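PDB 4LTU: ferredoxin from Rhodopseudomonas palustris, which carries a [2Fe-2S] cluster and probably shuttles single electrons between redox partners, as other ferredoxins of the adrenodoxin/putidaredoxin family do. Local coordinates for residues 6-11 and 100-105; 50-55 and 78-83. All blocks are in the same frame, centred on the assembly; numbering follows the deposited sequence.

Contact 1 (6-11 and 100-105); sequences FIHPDG and LRIPER. Unlike the reference sequence in segment 100-105: Ile102 (reference Leu).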
loop_
_atom_site.group_PDB
_atom_site.type_symbol
_atom_site.label_atom_id
_atom_site.label_comp_id
_atom_site.label_asym_id
_atom_site.label_seq_id
_atom_site.Cartn_x
_atom_site.Cartn_y
_atom_site.Cartn_z
ATOM N N PHE A 6 -2.365 4.532 -7.968
ATOM C CA PHE A 6 -1.545 3.318 -7.950
ATOM C C PHE A 6 -0.729 3.178 -9.242
ATOM O O PHE A 6 -1.275 3.369 -10.336
ATOM C CB PHE A 6 -2.402 2.059 -7.793
ATOM C CG PHE A 6 -2.815 1.746 -6.367
ATOM C CD1 PHE A 6 -2.015 0.937 -5.552
ATOM C CD2 PHE A 6 -4.024 2.217 -5.861
ATOM C CE1 PHE A 6 -2.410 0.622 -4.233
ATOM C CE2 PHE A 6 -4.425 1.916 -4.548
ATOM C CZ PHE A 6 -3.622 1.118 -3.734
ATOM N N ILE A 7 0.554 2.821 -9.119
ATOM C CA ILE A 7 1.411 2.592 -10.298
ATOM C C ILE A 7 1.955 1.162 -10.368
ATOM O O ILE A 7 2.590 0.684 -9.434
ATOM C CB ILE A 7 2.560 3.626 -10.369
ATOM C CG1 ILE A 7 1.978 5.007 -10.639
ATOM C CG2 ILE A 7 3.622 3.229 -11.426
ATOM C CD1 ILE A 7 2.659 6.082 -9.868
ATOM N N HIS A 8 1.672 0.494 -11.479
ATOM C CA HIS A 8 2.120 -0.879 -11.743
ATOM C C HIS A 8 3.593 -0.907 -12.098
ATOM O O HIS A 8 4.150 0.120 -12.511
ATOM C CB HIS A 8 1.266 -1.524 -12.845
ATOM C CG HIS A 8 -0.171 -1.700 -12.445
ATOM N ND1 HIS A 8 -1.085 -0.670 -12.494
ATOM C CD2 HIS A 8 -0.833 -2.767 -11.931
ATOM C CE1 HIS A 8 -2.249 -1.096 -12.040
ATOM N NE2 HIS A 8 -2.128 -2.367 -11.702
ATOM N N PRO A 9 4.245 -2.059 -11.910
ATOM C CA PRO A 9 5.644 -2.227 -12.309
ATOM C C PRO A 9 5.939 -1.607 -13.681
ATOM O O PRO A 9 7.019 -1.001 -13.877
ATOM C CB PRO A 9 5.814 -3.758 -12.387
ATOM C CG PRO A 9 4.520 -4.353 -11.947
ATOM C CD PRO A 9 3.708 -3.282 -11.285
ATOM N N ASP A 10 4.984 -1.740 -14.610
ATOM C CA ASP A 10 5.182 -1.259 -15.987
ATOM C C ASP A 10 5.103 0.255 -16.127
ATOM O O ASP A 10 5.551 0.803 -17.134
ATOM C CB ASP A 10 4.256 -1.981 -17.001
ATOM C CG ASP A 10 2.773 -1.913 -16.636
ATOM O OD1 ASP A 10 2.003 -2.659 -17.267
ATOM O OD2 ASP A 10 2.350 -1.130 -15.758
ATOM N N GLY A 11 4.528 0.928 -15.132
ATOM C CA GLY A 11 4.545 2.395 -15.064
ATOM C C GLY A 11 3.187 2.984 -15.340
ATOM O O GLY A 11 3.010 4.204 -15.337
ATOM N N LEU A 100 0.984 5.342 -4.750
ATOM C CA LEU A 100 1.609 4.094 -4.332
ATOM C C LEU A 100 2.028 3.279 -5.543
ATOM O O LEU A 100 1.294 3.187 -6.513
ATOM C CB LEU A 100 0.681 3.268 -3.436
ATOM C CG LEU A 100 -0.028 3.904 -2.245
ATOM C CD1 LEU A 100 -1.094 2.894 -1.743
ATOM C CD2 LEU A 100 0.964 4.306 -1.154
ATOM N N ARG A 101 3.225 2.724 -5.485
ATOM C CA ARG A 101 3.691 1.836 -6.529
ATOM C C ARG A 101 3.727 0.439 -5.953
ATOM O O ARG A 101 4.083 0.236 -4.779
ATOM C CB ARG A 101 5.050 2.294 -7.067
ATOM C CG ARG A 101 4.969 3.768 -7.582
ATOM C CD ARG A 101 6.155 4.203 -8.433
ATOM N NE ARG A 101 7.107 4.957 -7.634
ATOM C CZ ARG A 101 7.459 6.212 -7.874
ATOM N NH1 ARG A 101 6.962 6.859 -8.933
ATOM N NH2 ARG A 101 8.333 6.805 -7.068
ATOM N N ILE A 102 3.351 -0.514 -6.794
ATOM C CA ILE A 102 3.187 -1.892 -6.417
ATOM C C ILE A 102 4.366 -2.720 -6.936
ATOM O O ILE A 102 4.858 -2.485 -8.045
ATOM C CB ILE A 102 1.813 -2.465 -6.866
ATOM C CG1 ILE A 102 1.384 -1.941 -8.218
ATOM C CG2 ILE A 102 0.688 -2.092 -5.858
ATOM C CD1 ILE A 102 -0.111 -2.246 -8.533
ATOM N N PRO A 103 4.839 -3.677 -6.109
ATOM C CA PRO A 103 6.025 -4.427 -6.400
ATOM C C PRO A 103 5.801 -5.466 -7.477
ATOM O O PRO A 103 4.670 -5.850 -7.755
ATOM C CB PRO A 103 6.320 -5.111 -5.066
ATOM C CG PRO A 103 5.020 -5.341 -4.497
ATOM C CD PRO A 103 4.284 -4.069 -4.807
ATOM N N GLU A 104 6.901 -5.902 -8.076
ATOM C CA GLU A 104 6.910 -6.953 -9.095
ATOM C C GLU A 104 6.119 -8.206 -8.659
ATOM O O GLU A 104 5.476 -8.867 -9.475
ATOM C CB GLU A 104 8.359 -7.292 -9.412
ATOM C CG GLU A 104 8.576 -8.190 -10.605
ATOM C CD GLU A 104 10.025 -8.654 -10.703
ATOM O OE1 GLU A 104 10.693 -8.279 -11.703
ATOM O OE2 GLU A 104 10.491 -9.376 -9.773
ATOM N N ARG A 105 6.176 -8.527 -7.374
ATOM C CA ARG A 105 5.336 -9.598 -6.820
ATOM C C ARG A 105 5.045 -9.442 -5.327
ATOM O O ARG A 105 5.749 -8.760 -4.613
ATOM C CB ARG A 105 5.958 -10.977 -7.077
ATOM C CG ARG A 105 7.329 -11.110 -6.529
ATOM C CD ARG A 105 7.624 -12.549 -6.278
ATOM N NE ARG A 105 8.374 -13.170 -7.357
ATOM C CZ ARG A 105 9.310 -14.093 -7.147
ATOM N NH1 ARG A 105 9.604 -14.468 -5.896
ATOM N NH2 ARG A 105 9.965 -14.632 -8.176
#
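Leu100 lies alongside Phe6 on the face of the sheet that helix 24-29 covers with Ala24 and Ala28. The two side chains point the same way, and methyl CD1 of Leu100 comes 3.6 Å from CE1 of Phe6; a large flat ring and a branched leucine fill this buried layer well. The backbones pair too: Ile7 N donates to Leu100 O over 2.7 Å.

Arg101 turns to the other face and runs beside Ile7, CG lying 3.7 Å from Ile7 CB. Its aliphatic stem thus shields the partly exposed isoleucine, while the charged end, beyond a bend at chi3, forms a salt bridge with Asp54.

Ile102 closes the ladder with its N bonded to Ile7 O at 3.0 Å. Its CG1 sits in the crowded position between backbone N and carbonyl carbon (chi1 38°), which brings it within 3.1 Å of that same Ile7 O, a tight fit. Methyl CD1 then reaches one face of the His8 ring, 3.5 Å from CD2 and displaced toward the rim, a CH-pi contact suited to an apolar tip. The other branch, CG2, lies near the edge of the Phe6 ring, 4.1 Å from CD1. An alanine in place of Phe6 would probably open a gap beside Leu100 CD1 and Ile102 CG2 and leave both methyls without their aromatic neighbour. Pro9 ends the ladder: its N carries no hydrogen, and its ring CD lies 3.5 Å from Ile102 O, the acceptor the next rung would use.

Pro103 packs on His50 and Tyr52. The result is a parallel pairing of the first and last strands of the chain, a central feature of the beta-grasp fold of [2Fe-2S] ferredoxins.

Contact 2 (50-55 and 78-83); sequences HVYVDD and DRLPNS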
loop_
_atom_site.group_PDB
_atom_site.type_symbol
_atom_site.label_atom_id
_atom_site.label_comp_id
_atom_site.label_asym_id
_atom_site.label_seq_id
_atom_site.Cartn_x
_atom_site.Cartn_y
_atom_site.Cartn_z
ATOM N N HIS A 50 2.146 -5.570 0.089
ATOM C CA HIS A 50 3.336 -4.695 -0.013
ATOM C C HIS A 50 3.116 -3.535 -0.984
ATOM O O HIS A 50 2.549 -3.734 -2.045
ATOM C CB HIS A 50 4.500 -5.578 -0.541
ATOM C CG HIS A 50 5.857 -4.941 -0.516
ATOM N ND1 HIS A 50 6.157 -3.807 0.219
ATOM C CD2 HIS A 50 7.027 -5.345 -1.076
ATOM C CE1 HIS A 50 7.447 -3.532 0.099
ATOM N NE2 HIS A 50 7.998 -4.464 -0.664
ATOM N N VAL A 51 3.525 -2.326 -0.614
ATOM C CA VAL A 51 3.594 -1.228 -1.586
ATOM C C VAL A 51 4.808 -0.353 -1.331
ATOM O O VAL A 51 5.349 -0.351 -0.232
ATOM C CB VAL A 51 2.342 -0.314 -1.586
ATOM C CG1 VAL A 51 1.121 -1.006 -2.203
ATOM C CG2 VAL A 51 2.049 0.239 -0.199
ATOM N N TYR A 52 5.230 0.400 -2.348
ATOM C CA TYR A 52 6.184 1.505 -2.153
ATOM C C TYR A 52 5.461 2.848 -2.214
ATOM O O TYR A 52 4.845 3.209 -3.213
ATOM C CB TYR A 52 7.334 1.476 -3.164
ATOM C CG TYR A 52 7.871 0.090 -3.586
ATOM C CD1 TYR A 52 8.391 -0.807 -2.653
ATOM C CD2 TYR A 52 7.917 -0.272 -4.936
ATOM C CE1 TYR A 52 8.900 -2.063 -3.039
ATOM C CE2 TYR A 52 8.433 -1.514 -5.344
ATOM C CZ TYR A 52 8.929 -2.402 -4.383
ATOM O OH TYR A 52 9.435 -3.627 -4.792
ATOM N N VAL A 53 5.510 3.578 -1.113
ATOM C CA VAL A 53 4.970 4.913 -1.062
ATOM C C VAL A 53 5.900 5.840 -1.866
ATOM O O VAL A 53 7.142 5.666 -1.860
ATOM C CB VAL A 53 4.874 5.378 0.383
ATOM C CG1 VAL A 53 4.205 6.728 0.461
ATOM C CG2 VAL A 53 4.084 4.337 1.207
ATOM N N ASP A 54 5.307 6.786 -2.590
ATOM C CA ASP A 54 6.110 7.745 -3.321
ATOM C C ASP A 54 7.000 8.528 -2.367
ATOM O O ASP A 54 6.537 9.031 -1.329
ATOM C CB ASP A 54 5.247 8.711 -4.131
ATOM C CG ASP A 54 6.014 9.311 -5.289
ATOM O OD1 ASP A 54 6.723 8.540 -5.979
ATOM O OD2 ASP A 54 5.918 10.548 -5.506
ATOM N N ASP A 55 8.275 8.620 -2.749
ATOM C CA ASP A 55 9.307 9.394 -2.050
ATOM C C ASP A 55 8.789 10.662 -1.353
ATOM O O ASP A 55 9.173 10.951 -0.225
ATOM C CB ASP A 55 10.437 9.737 -3.044
ATOM C CG ASP A 55 11.626 10.450 -2.375
ATOM O OD1 ASP A 55 11.950 10.115 -1.202
ATOM O OD2 ASP A 55 12.231 11.341 -3.034
ATOM N N ASP A 78 12.040 -7.616 -2.127
ATOM C CA ASP A 78 12.790 -7.033 -1.002
ATOM C C ASP A 78 12.402 -5.580 -0.634
ATOM O O ASP A 78 12.189 -4.713 -1.519
ATOM C CB ASP A 78 14.315 -7.205 -1.214
ATOM C CG ASP A 78 14.783 -8.645 -0.972
ATOM O OD1 ASP A 78 15.776 -9.095 -1.600
ATOM O OD2 ASP A 78 14.162 -9.343 -0.137
ATOM N N ARG A 79 12.292 -5.331 0.672
ATOM C CA ARG A 79 11.808 -4.043 1.170
ATOM C C ARG A 79 12.732 -2.894 0.750
ATOM O O ARG A 79 13.928 -3.063 0.586
ATOM C CB ARG A 79 11.603 -4.064 2.685
ATOM C CG ARG A 79 12.884 -4.107 3.548
ATOM C CD ARG A 79 12.561 -4.379 5.025
ATOM N NE ARG A 79 11.972 -3.211 5.712
ATOM C CZ ARG A 79 11.471 -3.214 6.956
ATOM N NH1 ARG A 79 11.468 -4.327 7.673
ATOM N NH2 ARG A 79 10.967 -2.091 7.499
ATOM N N LEU A 80 12.139 -1.735 0.543
ATOM C CA LEU A 80 12.863 -0.544 0.195
ATOM C C LEU A 80 12.575 0.399 1.363
ATOM O O LEU A 80 11.626 0.181 2.091
ATOM C CB LEU A 80 12.268 0.026 -1.099
ATOM C CG LEU A 80 12.207 -0.767 -2.399
ATOM C CD1 LEU A 80 11.556 0.066 -3.517
ATOM C CD2 LEU A 80 13.625 -1.311 -2.822
ATOM N N PRO A 81 13.377 1.455 1.542
ATOM C CA PRO A 81 13.068 2.507 2.536
ATOM C C PRO A 81 11.581 2.879 2.604
ATOM O O PRO A 81 10.993 2.962 3.687
ATOM C CB PRO A 81 13.847 3.702 1.998
ATOM C CG PRO A 81 15.021 3.105 1.383
ATOM C CD PRO A 81 14.601 1.784 0.786
ATOM N N ASN A 82 10.986 3.096 1.440
ATOM C CA ASN A 82 9.606 3.565 1.343
ATOM C C ASN A 82 8.549 2.455 1.375
ATOM O O ASN A 82 7.362 2.721 1.231
ATOM C CB ASN A 82 9.456 4.389 0.076
ATOM C CG ASN A 82 10.083 5.770 0.197
ATOM O OD1 ASN A 82 10.963 6.019 1.046
ATOM N ND2 ASN A 82 9.643 6.679 -0.664
ATOM N N SER A 83 8.986 1.220 1.563
ATOM C CA SER A 83 8.069 0.083 1.700
ATOM C C SER A 83 7.022 0.266 2.820
ATOM O O SER A 83 7.324 0.769 3.895
ATOM C CB SER A 83 8.883 -1.204 1.902
ATOM O OG SER A 83 9.455 -1.650 0.675
#
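Asn82 holds Val53 at two points, with its side chain and with its backbone. ND2 of Asn82 donates to Val53 O over 3.0 Å; Val53 O lies close to the plane of the Asn82 amide, whereas the donor stands 37° out of the carbonyl's own plane. In return, Val53 N donates to Asn82 O at 3.1 Å. An asparagine suits the place because its short amide can reach back to the strand from a turn. ND2 of Asn82 also approaches Asp55 CA at 3.1 Å.

The turn is a type I beta turn from Leu80 to Ser83, closed by Ser83 N bonding to Leu80 O at 2.9 Å, with Pro81 at its second position, where a proline's fixed phi fits. It leads directly into strand 83-85, the outermost strand on this side of the beta-grasp sheet. Tyr52 and Ser83 form an antiparallel, non-hydrogen-bonded pair; the bonds on its two flanks are Val53 N to Asn82 O and the backbone link of Val51 with Arg84. Within the pair's ladder Ser83 CA makes a CA-H...O contact of 3.4 Å with Val51 O.

Leu80 points toward the strand and lies over one face of the Tyr52 ring. With chi2 at 180°, CD1 extends anti to CA and stands 3.3 Å above the ring plane, over its centre, in a close CH-pi contact. The leucine methyl thereby shelters an aromatic face at a partly exposed position.

In the fold
The centres of contacts 1 and 2 lie about 10 Å apart on one mixed sheet, whose strand order is 13-17, 3-7, 99-101, 50-53, 83-85. Contact 1 joins the second and third of these strands, and contact 2 the fourth and the start of the fifth. Between them Arg101 O and Tyr52 N, 2.7 Å apart, probably form a hydrogen bond. Along the chain, segments 50-55 and 78-83 both fall between 6-11 and 100-105. The cluster ligands Cys40, Cys46 and Cys49 precede strand 50-53, and Cys87 follows strand 83-85, so the sheet joins the chain sections that carry the [2Fe-2S] cluster.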